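Local structure of CurF (Lyngbya majuscula, 5DP2) at residues V46-V56 against N77-V85; I256-H264 against Y276-E284. The protein probably catalyses an NADPH-dependent reductive ring closure that forms the cyclopropane of curacin A, as an unusual member of the enoyl reductase family. All blocks are in the same frame, centred on the assembly; numbering follows the deposited sequence. Where two conformers were deposited one is given.

Contact 1 (V46-V56 against N77-V85); sequences VPVNFREVLNV and NLTFGVEGV. With NAP (NADP nicotinamide-adenine-dinucleotide phosphate), chain B.
Glu52 and Asn49 reach across to the 77-85 segment in the GroES-like, substrate-side domain of this medium-chain reductase fold. Strand 46-48 runs roughly antiparallel to strand 83-85, at 148°, and helix 50-56 follows it. Glu52 makes the central polar link. Its CG is anti to the carbonyl carbon (chi1 -65°) and the chain beyond is extended, which carries the carboxylate from the helix to the loop. There OE2 accepts from Gly81 N at 2.6 Å, on its syn side and tilted out of the carboxylate plane. The other oxygen, OE1, turns back to its own segment and takes Asn49 N on its anti side. Both oxygens are therefore engaged, and the loop is tied to the first turn of the helix. A water joins the same cluster, bonded to Glu52 OE1, Asn49 ND2, Pro47 O and Val82 N. Asn49 ND2 also donates to Glu83 OE2 at 2.8 Å. Glu83 uses its anti lone pair, and OE2 lies within the Asn49 amide plane. Glu83 CG sits between its backbone N and carbonyl carbon (chi1 57°), and from there the extended chain passes Pro47, whose CG lies 3.4 Å from Glu83 OE2. Asn49 OD1 lies 3.2 Å from Glu83 OE2, two acceptors side by side; Lys336 NZ forms a salt bridge with OE2 and a hydrogen bond with OD1, which probably offsets their repulsion. Val82 CG2 touches Asn49 ND2. Further along the helix the contact is apolar. Val56 CG2 meets Phe80 CE1 at 3.6 Å, while Leu78 CD2 touches Asn55 CB. The helix start also holds the cofactor. NADP C5B lies over one face of the Phe50 ring, and Phe50 N donates to NADP O1N at 3.0 Å, nearly straight.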
loop_
_atom_site.group_PDB
_atom_site.type_symbol
_atom_site.label_atom_id
_atom_site.label_comp_id
_atom_site.label_asym_id
_atom_site.label_seq_id
_atom_site.Cartn_x
_atom_site.Cartn_y
_atom_site.Cartn_z
ATOM N N VAL A 46 12.198 0.417 -4.903
ATOM C CA VAL A 46 10.990 -0.389 -4.943
ATOM C C VAL A 46 10.746 -0.891 -3.528
ATOM O O VAL A 46 11.637 -1.493 -2.926
ATOM C CB VAL A 46 11.107 -1.559 -5.982
ATOM C CG1 VAL A 46 12.445 -2.287 -5.952
ATOM C CG2 VAL A 46 9.918 -2.480 -5.863
ATOM N N PRO A 47 9.569 -0.622 -2.964
ATOM C CA PRO A 47 9.319 -1.054 -1.601
ATOM C C PRO A 47 8.738 -2.453 -1.539
ATOM O O PRO A 47 8.196 -2.970 -2.524
ATOM C CB PRO A 47 8.298 -0.047 -1.114
ATOM C CG PRO A 47 7.474 0.217 -2.353
ATOM C CD PRO A 47 8.451 0.202 -3.501
ATOM N N VAL A 48 8.823 -3.064 -0.350
ATOM C CA VAL A 48 8.131 -4.312 -0.071
ATOM C C VAL A 48 6.716 -4.004 0.455
ATOM O O VAL A 48 6.552 -3.126 1.301
ATOM C CB VAL A 48 8.881 -5.128 1.013
ATOM C CG1 VAL A 48 8.236 -6.508 1.182
ATOM C CG2 VAL A 48 10.351 -5.293 0.678
ATOM N N ASN A 49 5.700 -4.715 -0.026
ATOM C CA ASN A 49 4.350 -4.582 0.496
ATOM C C ASN A 49 3.975 -5.840 1.277
ATOM O O ASN A 49 4.456 -6.936 0.979
ATOM C CB ASN A 49 3.354 -4.307 -0.641
ATOM C CG ASN A 49 3.398 -2.819 -1.061
ATOM O OD1 ASN A 49 2.660 -1.965 -0.534
ATOM N ND2 ASN A 49 4.301 -2.480 -1.913
ATOM N N PHE A 50 3.102 -5.720 2.266
ATOM C CA PHE A 50 2.772 -6.852 3.109
ATOM C C PHE A 50 2.169 -8.006 2.290
ATOM O O PHE A 50 2.472 -9.178 2.570
ATOM C CB PHE A 50 1.824 -6.427 4.231
ATOM C CG PHE A 50 1.663 -7.449 5.301
ATOM C CD1 PHE A 50 2.733 -7.732 6.171
ATOM C CD2 PHE A 50 0.479 -8.131 5.440
ATOM C CE1 PHE A 50 2.589 -8.683 7.177
ATOM C CE2 PHE A 50 0.315 -9.061 6.465
ATOM C CZ PHE A 50 1.375 -9.338 7.324
ATOM N N ARG A 51 1.329 -7.714 1.285
ATOM C CA ARG A 51 0.792 -8.766 0.390
ATOM C C ARG A 51 1.885 -9.660 -0.135
ATOM O O ARG A 51 1.690 -10.866 -0.306
ATOM C CB ARG A 51 0.046 -8.121 -0.841
ATOM C CG ARG A 51 -0.413 -9.119 -1.935
ATOM C CD ARG A 51 -1.531 -10.040 -1.515
ATOM N NE ARG A 51 -2.792 -9.333 -1.433
ATOM C CZ ARG A 51 -3.654 -9.072 -2.440
ATOM N NH1 ARG A 51 -3.411 -9.474 -3.697
ATOM N NH2 ARG A 51 -4.752 -8.399 -2.161
ATOM N N GLU A 52 3.017 -9.066 -0.479
ATOM C CA GLU A 52 4.114 -9.827 -1.092
ATOM C C GLU A 52 4.781 -10.770 -0.104
ATOM O O GLU A 52 5.226 -11.843 -0.505
ATOM C CB GLU A 52 5.104 -8.862 -1.715
ATOM C CG GLU A 52 4.453 -8.098 -2.876
ATOM C CD GLU A 52 5.217 -6.939 -3.409
ATOM O OE1 GLU A 52 5.793 -6.160 -2.616
ATOM O OE2 GLU A 52 5.189 -6.770 -4.654
ATOM N N VAL A 53 4.865 -10.389 1.169
ATOM C CA VAL A 53 5.273 -11.328 2.215
ATOM C C VAL A 53 4.295 -12.509 2.269
ATOM O O VAL A 53 4.708 -13.668 2.254
ATOM C CB VAL A 53 5.381 -10.603 3.587
ATOM C CG1 VAL A 53 5.649 -11.596 4.701
ATOM C CG2 VAL A 53 6.470 -9.535 3.553
ATOM N N LEU A 54 2.995 -12.218 2.281
ATOM C CA LEU A 54 1.991 -13.282 2.305
ATOM C C LEU A 54 2.103 -14.152 1.054
ATOM O O LEU A 54 1.896 -15.369 1.114
ATOM C CB LEU A 54 0.577 -12.692 2.414
ATOM C CG LEU A 54 0.258 -11.812 3.621
ATOM C CD1 LEU A 54 -1.192 -11.357 3.536
ATOM C CD2 LEU A 54 0.550 -12.546 4.925
ATOM N N ASN A 55 2.425 -13.532 -0.083
ATOM C CA ASN A 55 2.576 -14.298 -1.328
ATOM C C ASN A 55 3.734 -15.291 -1.210
ATOM O O ASN A 55 3.584 -16.497 -1.518
ATOM C CB ASN A 55 2.924 -13.381 -2.514
ATOM C CG ASN A 55 1.827 -12.428 -2.983
ATOM O OD1 ASN A 55 2.177 -11.408 -3.592
ATOM N ND2 ASN A 55 0.564 -12.756 -2.781
ATOM N N VAL A 56 4.912 -14.830 -0.782
ATOM C CA VAL A 56 6.074 -15.728 -0.717
ATOM C C VAL A 56 5.806 -16.893 0.245
ATOM O O VAL A 56 6.206 -18.022 -0.046
ATOM C CB VAL A 56 7.358 -14.978 -0.324
ATOM C CG1 VAL A 56 8.528 -15.949 -0.176
ATOM C CG2 VAL A 56 7.717 -13.919 -1.363
ATOM N N ASN A 77 6.570 -18.482 -11.713
ATOM C CA ASN A 77 6.277 -17.359 -12.607
ATOM C C ASN A 77 5.962 -16.067 -11.852
ATOM O O ASN A 77 5.821 -15.021 -12.484
ATOM C CB ASN A 77 5.115 -17.711 -13.538
ATOM C CG ASN A 77 5.457 -18.814 -14.512
ATOM O OD1 ASN A 77 6.615 -19.220 -14.643
ATOM N ND2 ASN A 77 4.434 -19.281 -15.220
ATOM N N LEU A 78 5.769 -16.138 -10.537
ATOM C CA LEU A 78 5.360 -14.957 -9.754
ATOM C C LEU A 78 6.455 -13.892 -9.745
ATOM O O LEU A 78 7.616 -14.182 -9.459
ATOM C CB LEU A 78 5.047 -15.396 -8.320
ATOM C CG LEU A 78 4.493 -14.303 -7.387
ATOM C CD1 LEU A 78 3.137 -13.784 -7.822
ATOM C CD2 LEU A 78 4.410 -14.833 -5.972
ATOM N N THR A 79 6.044 -12.646 -10.014
ATOM C CA THR A 79 6.922 -11.498 -9.865
ATOM C C THR A 79 6.429 -10.627 -8.699
ATOM O O THR A 79 5.327 -10.807 -8.179
ATOM C CB THR A 79 7.035 -10.679 -11.170
ATOM O OG1 THR A 79 5.761 -10.135 -11.516
ATOM C CG2 THR A 79 7.509 -11.513 -12.330
ATOM N N PHE A 80 7.291 -9.686 -8.319
ATOM C CA PHE A 80 7.056 -8.824 -7.168
ATOM C C PHE A 80 7.311 -7.384 -7.555
ATOM O O PHE A 80 8.074 -7.101 -8.478
ATOM C CB PHE A 80 7.989 -9.227 -6.009
ATOM C CG PHE A 80 7.870 -10.672 -5.632
ATOM C CD1 PHE A 80 6.912 -11.094 -4.738
ATOM C CD2 PHE A 80 8.678 -11.639 -6.231
ATOM C CE1 PHE A 80 6.741 -12.431 -4.451
ATOM C CE2 PHE A 80 8.519 -12.981 -5.938
ATOM C CZ PHE A 80 7.568 -13.378 -5.035
ATOM N N GLY A 81 6.697 -6.487 -6.790
ATOM C CA GLY A 81 6.883 -5.052 -6.965
ATOM C C GLY A 81 5.612 -4.445 -7.528
ATOM O O GLY A 81 5.464 -4.302 -8.763
ATOM N N VAL A 82 4.690 -4.093 -6.640
ATOM C CA VAL A 82 3.394 -3.583 -7.009
ATOM C C VAL A 82 3.390 -2.051 -7.145
ATOM O O VAL A 82 2.352 -1.441 -7.405
ATOM C CB VAL A 82 2.290 -4.113 -6.060
ATOM C CG1 VAL A 82 2.157 -5.627 -6.170
ATOM C CG2 VAL A 82 2.533 -3.687 -4.612
ATOM N N GLU A 83 4.571 -1.455 -7.008
ATOM C CA GLU A 83 4.792 -0.028 -7.114
ATOM C C GLU A 83 6.307 0.158 -7.158
ATOM O O GLU A 83 7.067 -0.719 -6.732
ATOM C CB GLU A 83 4.214 0.714 -5.885
ATOM C CG GLU A 83 4.786 0.202 -4.559
ATOM C CD GLU A 83 4.289 0.926 -3.312
ATOM O OE1 GLU A 83 4.097 2.172 -3.403
ATOM O OE2 GLU A 83 4.118 0.250 -2.271
ATOM N N GLY A 84 6.754 1.302 -7.645
ATOM C CA GLY A 84 8.144 1.671 -7.534
ATOM C C GLY A 84 8.441 2.943 -8.273
ATOM O O GLY A 84 7.506 3.621 -8.748
ATOM N N VAL A 85 9.727 3.287 -8.351
ATOM C CA VAL A 85 10.146 4.532 -9.000
ATOM C C VAL A 85 11.408 4.291 -9.790
ATOM O O VAL A 85 12.222 3.421 -9.446
ATOM C CB VAL A 85 10.394 5.684 -7.982
ATOM C CG1 VAL A 85 9.130 6.040 -7.219
ATOM C CG2 VAL A 85 11.517 5.339 -7.029
HETATM P PA NAP B . 2.058 -2.724 6.972
HETATM O O1A NAP B . 3.291 -1.893 6.868
HETATM O O2A NAP B . 0.814 -2.116 7.506
HETATM O O5B NAP B . 2.450 -4.034 7.799
HETATM C C5B NAP B . 1.444 -4.882 8.367
HETATM C C4B NAP B . 0.813 -4.295 9.612
HETATM O O4B NAP B . -0.014 -5.276 10.192
HETATM C C3B NAP B . 1.799 -3.848 10.651
HETATM O O3B NAP B . 1.675 -2.432 10.801
HETATM C C2B NAP B . 1.406 -4.597 11.938
HETATM O O2B NAP B . 1.294 -3.855 13.120
HETATM C C1B NAP B . 0.012 -5.101 11.624
HETATM N N9A NAP B . -0.301 -6.408 12.186
HETATM C C8A NAP B . -0.014 -7.637 11.633
HETATM N N7A NAP B . -0.461 -8.634 12.432
HETATM C C5A NAP B . -1.042 -8.041 13.485
HETATM C C6A NAP B . -1.703 -8.505 14.661
HETATM N N6A NAP B . -1.841 -9.829 14.878
HETATM N N1A NAP B . -2.178 -7.608 15.516
HETATM C C2A NAP B . -2.024 -6.303 15.268
HETATM N N3A NAP B . -1.429 -5.750 14.207
HETATM C C4A NAP B . -0.930 -6.616 13.339
HETATM O O3 NAP B . 1.720 -3.369 5.536
HETATM P PN NAP B . 1.034 -2.700 4.253
HETATM O O1N NAP B . 1.732 -3.227 3.060
HETATM O O2N NAP B . 0.920 -1.214 4.429
HETATM O O5D NAP B . -0.383 -3.365 4.291
HETATM C C5D NAP B . -1.280 -3.036 5.377
HETATM C C4D NAP B . -2.428 -4.075 5.436
HETATM O O4D NAP B . -3.372 -3.725 4.459
HETATM C C3D NAP B . -2.011 -5.513 5.105
HETATM O O3D NAP B . -2.903 -6.399 5.792
HETATM C C2D NAP B . -2.185 -5.581 3.609
HETATM O O2D NAP B . -2.402 -6.931 3.187
HETATM C C1D NAP B . -3.385 -4.696 3.399
HETATM N N1N NAP B . -3.510 -3.884 2.169
HETATM C C2N NAP B . -4.629 -3.982 1.416
HETATM C C3N NAP B . -4.814 -3.234 0.257
HETATM C C7N NAP B . -6.068 -3.380 -0.534
HETATM O O7N NAP B . -6.054 -2.850 -1.624
HETATM N N7N NAP B . -7.115 -4.062 0.002
HETATM C C4N NAP B . -3.808 -2.348 -0.144
HETATM C C5N NAP B . -2.670 -2.262 0.647
HETATM C C6N NAP B . -2.532 -3.035 1.807
HETATM P P2B NAP B . 2.537 -3.326 13.975
HETATM O O1X NAP B . 3.218 -2.254 13.134
HETATM O O2X NAP B . 1.876 -2.783 15.210
HETATM O O3X NAP B . 3.439 -4.511 14.222
HETATM O O HOH W 1 6.002 -3.859 -3.970
#

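Contact 2 (I256-H264 against Y276-E284); sequences IGRLNIWSH and YFPFDMSDE. With NAP (NADP nicotinamide-adenine-dinucleotide phosphate), chain B.
Ile256 and Phe279 pack beside the nicotinamide at one edge of the Rossmann-type nucleotide-binding domain. Segment 256-264 is the loop after strand 251-255; segment 276-284 begins on an outermost strand, 275-278. Backbone atoms grip the cofactor. NADP N7N donates to Ile256 O and to Phe279 O, at 2.9 Å and 2.8 Å, and Met281 N donates to NADP O7N. These three bonds hold the carboxamide from both segments and probably fix its rotation. Among apolar contacts, Ile256 CG2 meets Phe279 CZ at 3.6 Å, the two side chains pointing the same way. Among charges, the Arg258 chain, bent at chi2 and chi3, lays one guanidinium face over Asp280 CB. Asp280 OD2 lies well out of the guanidinium plane, and the carboxylate is turned 74° from it; the salt bridge from Arg258 NE to OD2 is long, 3.7 Å, with no N-H aimed at the oxygen. A water in the guanidinium plane bridges these two atoms, and Arg51 also pairs with Asp280. Replacing Arg258 by an alanine removes the guanidinium over Asp280 CB, which would probably leave Asp280 with Arg51 as its charge partner and open a gap beside Phe279 O. The aromatic pair is edge-to-face: Tyr276 CD2 lies 3.7 Å above the centre of the His264 ring, planes at 63°. Asp280 OD1 caps helix 281-284 through a weak bond from Ser282 N and accepts from Ser282 OG. His264 NE2 adds a weak bond to Tyr276 O. Tyr276 extends toward the loop because chi1 (178°) sets CG opposite the backbone N; its OH donates to Trp262 O at 2.7 Å.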
loop_
_atom_site.group_PDB
_atom_site.type_symbol
_atom_site.label_atom_id
_atom_site.label_comp_id
_atom_site.label_asym_id
_atom_site.label_seq_id
_atom_site.Cartn_x
_atom_site.Cartn_y
_atom_site.Cartn_z
ATOM N N ILE A 256 -9.558 -3.120 4.304
ATOM C CA ILE A 256 -8.546 -3.414 3.295
ATOM C C ILE A 256 -7.903 -4.781 3.511
ATOM O O ILE A 256 -7.143 -5.228 2.653
ATOM C CB ILE A 256 -7.485 -2.302 3.156
ATOM C CG1 ILE A 256 -6.550 -2.200 4.364
ATOM C CG2 ILE A 256 -8.172 -0.963 2.862
ATOM C CD1 ILE A 256 -5.385 -1.244 4.179
ATOM N N GLY A 257 -8.179 -5.456 4.625
ATOM C CA GLY A 257 -7.724 -6.831 4.729
ATOM C C GLY A 257 -8.504 -7.679 3.725
ATOM O O GLY A 257 -9.640 -7.348 3.384
ATOM N N ARG A 258 -7.877 -8.734 3.237
ATOM C CA ARG A 258 -8.544 -9.574 2.257
ATOM C C ARG A 258 -8.755 -10.995 2.742
ATOM O O ARG A 258 -9.416 -11.763 2.066
ATOM C CB ARG A 258 -7.840 -9.493 0.879
ATOM C CG ARG A 258 -7.752 -8.081 0.302
ATOM C CD ARG A 258 -9.099 -7.455 0.045
ATOM N NE ARG A 258 -9.841 -8.150 -1.006
ATOM C CZ ARG A 258 -11.080 -7.865 -1.391
ATOM N NH1 ARG A 258 -11.811 -6.962 -0.740
ATOM N NH2 ARG A 258 -11.598 -8.518 -2.417
ATOM N N LEU A 259 -8.224 -11.355 3.911
ATOM C CA LEU A 259 -8.410 -12.702 4.459
ATOM C C LEU A 259 -9.587 -12.734 5.403
ATOM O O LEU A 259 -9.689 -11.944 6.337
ATOM C CB LEU A 259 -7.160 -13.174 5.228
ATOM C CG LEU A 259 -5.799 -13.100 4.540
ATOM C CD1 LEU A 259 -4.630 -13.293 5.510
ATOM C CD2 LEU A 259 -5.769 -14.147 3.447
ATOM N N ASN A 260 -10.513 -13.644 5.120
ATOM C CA ASN A 260 -11.659 -13.976 5.957
ATOM C C ASN A 260 -12.599 -12.806 6.287
ATOM O O ASN A 260 -13.181 -12.697 7.374
ATOM C CB ASN A 260 -11.191 -14.686 7.211
ATOM C CG ASN A 260 -10.299 -15.865 6.894
ATOM O OD1 ASN A 260 -9.109 -15.884 7.244
ATOM N ND2 ASN A 260 -10.852 -16.846 6.187
ATOM N N ILE A 261 -12.778 -11.932 5.313
ATOM C CA ILE A 261 -13.620 -10.762 5.525
ATOM C C ILE A 261 -15.095 -11.103 5.400
ATOM O O ILE A 261 -15.496 -12.114 4.797
ATOM C CB ILE A 261 -13.243 -9.605 4.596
ATOM C CG1 ILE A 261 -13.470 -9.954 3.141
ATOM C CG2 ILE A 261 -11.835 -9.114 4.915
ATOM C CD1 ILE A 261 -13.212 -8.765 2.264
ATOM N N TRP A 262 -15.917 -10.273 6.025
ATOM C CA TRP A 262 -17.351 -10.458 5.997
ATOM C C TRP A 262 -17.965 -9.957 4.684
ATOM O O TRP A 262 -17.418 -9.074 4.012
ATOM C CB TRP A 262 -18.004 -9.747 7.189
ATOM C CG TRP A 262 -17.737 -10.370 8.531
ATOM C CD1 TRP A 262 -16.686 -11.167 8.905
ATOM C CD2 TRP A 262 -18.547 -10.213 9.700
ATOM N NE1 TRP A 262 -16.796 -11.516 10.231
ATOM C CE2 TRP A 262 -17.931 -10.951 10.753
ATOM C CE3 TRP A 262 -19.749 -9.547 9.954
ATOM C CZ2 TRP A 262 -18.497 -11.033 12.029
ATOM C CZ3 TRP A 262 -20.298 -9.624 11.210
ATOM C CH2 TRP A 262 -19.675 -10.364 12.239
ATOM N N SER A 263 -19.121 -10.496 4.345
ATOM C CA SER A 263 -19.915 -9.972 3.240
ATOM C C SER A 263 -20.757 -8.774 3.705
ATOM O O SER A 263 -20.978 -8.555 4.896
ATOM C CB SER A 263 -20.831 -11.045 2.678
ATOM O OG SER A 263 -21.852 -11.320 3.614
ATOM N N HIS A 264 -21.300 -8.043 2.733
ATOM C CA HIS A 264 -22.193 -6.957 3.050
ATOM C C HIS A 264 -23.380 -7.421 3.870
ATOM O O HIS A 264 -23.821 -6.741 4.817
ATOM C CB HIS A 264 -22.685 -6.265 1.776
ATOM C CG HIS A 264 -21.664 -5.384 1.144
ATOM N ND1 HIS A 264 -20.652 -5.862 0.337
ATOM C CD2 HIS A 264 -21.477 -4.045 1.218
ATOM C CE1 HIS A 264 -19.916 -4.854 -0.088
ATOM N NE2 HIS A 264 -20.381 -3.742 0.450
ATOM N N TYR A 276 -20.474 -0.226 4.575
ATOM C CA TYR A 276 -19.335 -1.152 4.520
ATOM C C TYR A 276 -18.615 -1.017 3.180
ATOM O O TYR A 276 -19.245 -1.120 2.119
ATOM C CB TYR A 276 -19.859 -2.572 4.715
ATOM C CG TYR A 276 -18.819 -3.678 4.650
ATOM C CD1 TYR A 276 -17.596 -3.581 5.286
ATOM C CD2 TYR A 276 -19.093 -4.833 3.938
ATOM C CE1 TYR A 276 -16.692 -4.632 5.248
ATOM C CE2 TYR A 276 -18.196 -5.886 3.884
ATOM C CZ TYR A 276 -16.996 -5.786 4.552
ATOM O OH TYR A 276 -16.076 -6.810 4.550
ATOM N N PHE A 277 -17.295 -0.806 3.260
ATOM C CA PHE A 277 -16.450 -0.530 2.118
ATOM C C PHE A 277 -15.211 -1.445 2.087
ATOM O O PHE A 277 -14.101 -1.023 2.372
ATOM C CB PHE A 277 -16.009 0.929 2.104
ATOM C CG PHE A 277 -17.134 1.897 1.965
ATOM C CD1 PHE A 277 -17.815 1.996 0.772
ATOM C CD2 PHE A 277 -17.496 2.744 3.021
ATOM C CE1 PHE A 277 -18.849 2.918 0.611
ATOM C CE2 PHE A 277 -18.505 3.673 2.872
ATOM C CZ PHE A 277 -19.199 3.732 1.682
ATOM N N PRO A 278 -15.403 -2.724 1.684
ATOM C CA PRO A 278 -14.261 -3.572 1.388
ATOM C C PRO A 278 -13.763 -3.284 -0.028
ATOM O O PRO A 278 -14.584 -3.068 -0.945
ATOM C CB PRO A 278 -14.871 -4.983 1.451
ATOM C CG PRO A 278 -16.288 -4.809 0.966
ATOM C CD PRO A 278 -16.684 -3.411 1.469
ATOM N N PHE A 279 -12.452 -3.312 -0.245
ATOM C CA PHE A 279 -11.955 -3.152 -1.602
ATOM C C PHE A 279 -10.559 -3.716 -1.708
ATOM O O PHE A 279 -9.866 -3.909 -0.702
ATOM C CB PHE A 279 -11.974 -1.680 -2.081
ATOM C CG PHE A 279 -11.091 -0.738 -1.283
ATOM C CD1 PHE A 279 -11.557 -0.107 -0.149
ATOM C CD2 PHE A 279 -9.799 -0.455 -1.681
ATOM C CE1 PHE A 279 -10.752 0.785 0.544
ATOM C CE2 PHE A 279 -8.991 0.408 -0.960
ATOM C CZ PHE A 279 -9.475 1.041 0.151
ATOM N N ASP A 280 -10.130 -3.952 -2.955
ATOM C CA ASP A 280 -8.793 -4.433 -3.278
ATOM C C ASP A 280 -8.247 -3.560 -4.398
ATOM O O ASP A 280 -8.767 -3.577 -5.532
ATOM C CB ASP A 280 -8.809 -5.924 -3.652
ATOM C CG ASP A 280 -7.403 -6.487 -3.863
ATOM O OD1 ASP A 280 -6.542 -5.739 -4.329
ATOM O OD2 ASP A 280 -7.159 -7.684 -3.571
ATOM N N MET A 281 -7.243 -2.761 -4.066
ATOM C CA MET A 281 -6.702 -1.827 -5.052
ATOM C C MET A 281 -6.144 -2.496 -6.286
ATOM O O MET A 281 -6.245 -1.948 -7.386
ATOM C CB MET A 281 -5.635 -0.953 -4.422
ATOM C CG MET A 281 -6.153 -0.025 -3.364
ATOM S SD MET A 281 -7.261 1.285 -3.975
ATOM C CE MET A 281 -6.047 2.399 -4.652
ATOM N N SER A 282 -5.527 -3.671 -6.117
ATOM C CA SER A 282 -5.040 -4.384 -7.292
ATOM C C SER A 282 -6.173 -4.689 -8.285
ATOM O O SER A 282 -6.016 -4.494 -9.497
ATOM C CB SER A 282 -4.235 -5.616 -6.879
ATOM O OG SER A 282 -4.997 -6.585 -6.229
ATOM N N ASP A 283 -7.338 -5.111 -7.774
ATOM C CA ASP A 283 -8.475 -5.312 -8.629
ATOM C C ASP A 283 -8.901 -4.012 -9.329
ATOM O O ASP A 283 -9.261 -3.984 -10.503
ATOM C CB ASP A 283 -9.708 -5.816 -7.853
ATOM C CG ASP A 283 -9.616 -7.238 -7.333
ATOM O OD1 ASP A 283 -8.840 -8.031 -7.892
ATOM O OD2 ASP A 283 -10.352 -7.539 -6.359
ATOM N N GLU A 284 -8.882 -2.907 -8.560
ATOM C CA GLU A 284 -9.282 -1.600 -9.124
ATOM C C GLU A 284 -8.335 -1.158 -10.231
ATOM O O GLU A 284 -8.791 -0.568 -11.240
ATOM C CB GLU A 284 -9.348 -0.549 -8.018
ATOM C CG GLU A 284 -10.381 -0.838 -6.940
ATOM C CD GLU A 284 -11.800 -0.796 -7.429
ATOM O OE1 GLU A 284 -12.102 -0.040 -8.397
ATOM O OE2 GLU A 284 -12.643 -1.523 -6.863
HETATM P PA NAP B . 2.058 -2.724 6.972
HETATM O O1A NAP B . 3.291 -1.893 6.868
HETATM O O2A NAP B . 0.814 -2.116 7.506
HETATM O O5B NAP B . 2.450 -4.034 7.799
HETATM C C5B NAP B . 1.444 -4.882 8.367
HETATM C C4B NAP B . 0.813 -4.295 9.612
HETATM O O4B NAP B . -0.014 -5.276 10.192
HETATM C C3B NAP B . 1.799 -3.848 10.651
HETATM O O3B NAP B . 1.675 -2.432 10.801
HETATM C C2B NAP B . 1.406 -4.597 11.938
HETATM O O2B NAP B . 1.294 -3.855 13.120
HETATM C C1B NAP B . 0.012 -5.101 11.624
HETATM N N9A NAP B . -0.301 -6.408 12.186
HETATM C C8A NAP B . -0.014 -7.637 11.633
HETATM N N7A NAP B . -0.461 -8.634 12.432
HETATM C C5A NAP B . -1.042 -8.041 13.485
HETATM C C6A NAP B . -1.703 -8.505 14.661
HETATM N N6A NAP B . -1.841 -9.829 14.878
HETATM N N1A NAP B . -2.178 -7.608 15.516
HETATM C C2A NAP B . -2.024 -6.303 15.268
HETATM N N3A NAP B . -1.429 -5.750 14.207
HETATM C C4A NAP B . -0.930 -6.616 13.339
HETATM O O3 NAP B . 1.720 -3.369 5.536
HETATM P PN NAP B . 1.034 -2.700 4.253
HETATM O O1N NAP B . 1.732 -3.227 3.060
HETATM O O2N NAP B . 0.920 -1.214 4.429
HETATM O O5D NAP B . -0.383 -3.365 4.291
HETATM C C5D NAP B . -1.280 -3.036 5.377
HETATM C C4D NAP B . -2.428 -4.075 5.436
HETATM O O4D NAP B . -3.372 -3.725 4.459
HETATM C C3D NAP B . -2.011 -5.513 5.105
HETATM O O3D NAP B . -2.903 -6.399 5.792
HETATM C C2D NAP B . -2.185 -5.581 3.609
HETATM O O2D NAP B . -2.402 -6.931 3.187
HETATM C C1D NAP B . -3.385 -4.696 3.399
HETATM N N1N NAP B . -3.510 -3.884 2.169
HETATM C C2N NAP B . -4.629 -3.982 1.416
HETATM C C3N NAP B . -4.814 -3.234 0.257
HETATM C C7N NAP B . -6.068 -3.380 -0.534
HETATM O O7N NAP B . -6.054 -2.850 -1.624
HETATM N N7N NAP B . -7.115 -4.062 0.002
HETATM C C4N NAP B . -3.808 -2.348 -0.144
HETATM C C5N NAP B . -2.670 -2.262 0.647
HETATM C C6N NAP B . -2.532 -3.035 1.807
HETATM P P2B NAP B . 2.537 -3.326 13.975
HETATM O O1X NAP B . 3.218 -2.254 13.134
HETATM O O2X NAP B . 1.876 -2.783 15.210
HETATM O O3X NAP B . 3.439 -4.511 14.222
HETATM O O HOH W 2 -8.718 -9.781 -3.185
HETATM O O HOH W 3 -11.334 -9.806 -5.377
HETATM O O HOH W 4 -15.099 -7.683 7.012
#

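In the fold
Contact 1 comes first along the chain and closes before contact 2 opens. Their centres lie about 18 Å apart. Contact 1 belongs to the mixed sheet of the GroES-like region, through strands 39-48 and 83-91. Contact 2 lies at the edge of the six-stranded parallel sheet, partly on its strand 275-278. The two sets share no strand, but both touch the same NADP: contact 1 at the diphosphate side, contact 2 at the carboxamide. They also meet directly, where Arg51 NH2 forms a 2.9 Å salt bridge with Asp280 OD2. The cofactor and this charge pair thus bridge the two regions, as expected for a cofactor bound in the cleft between the domains of a medium-chain reductase.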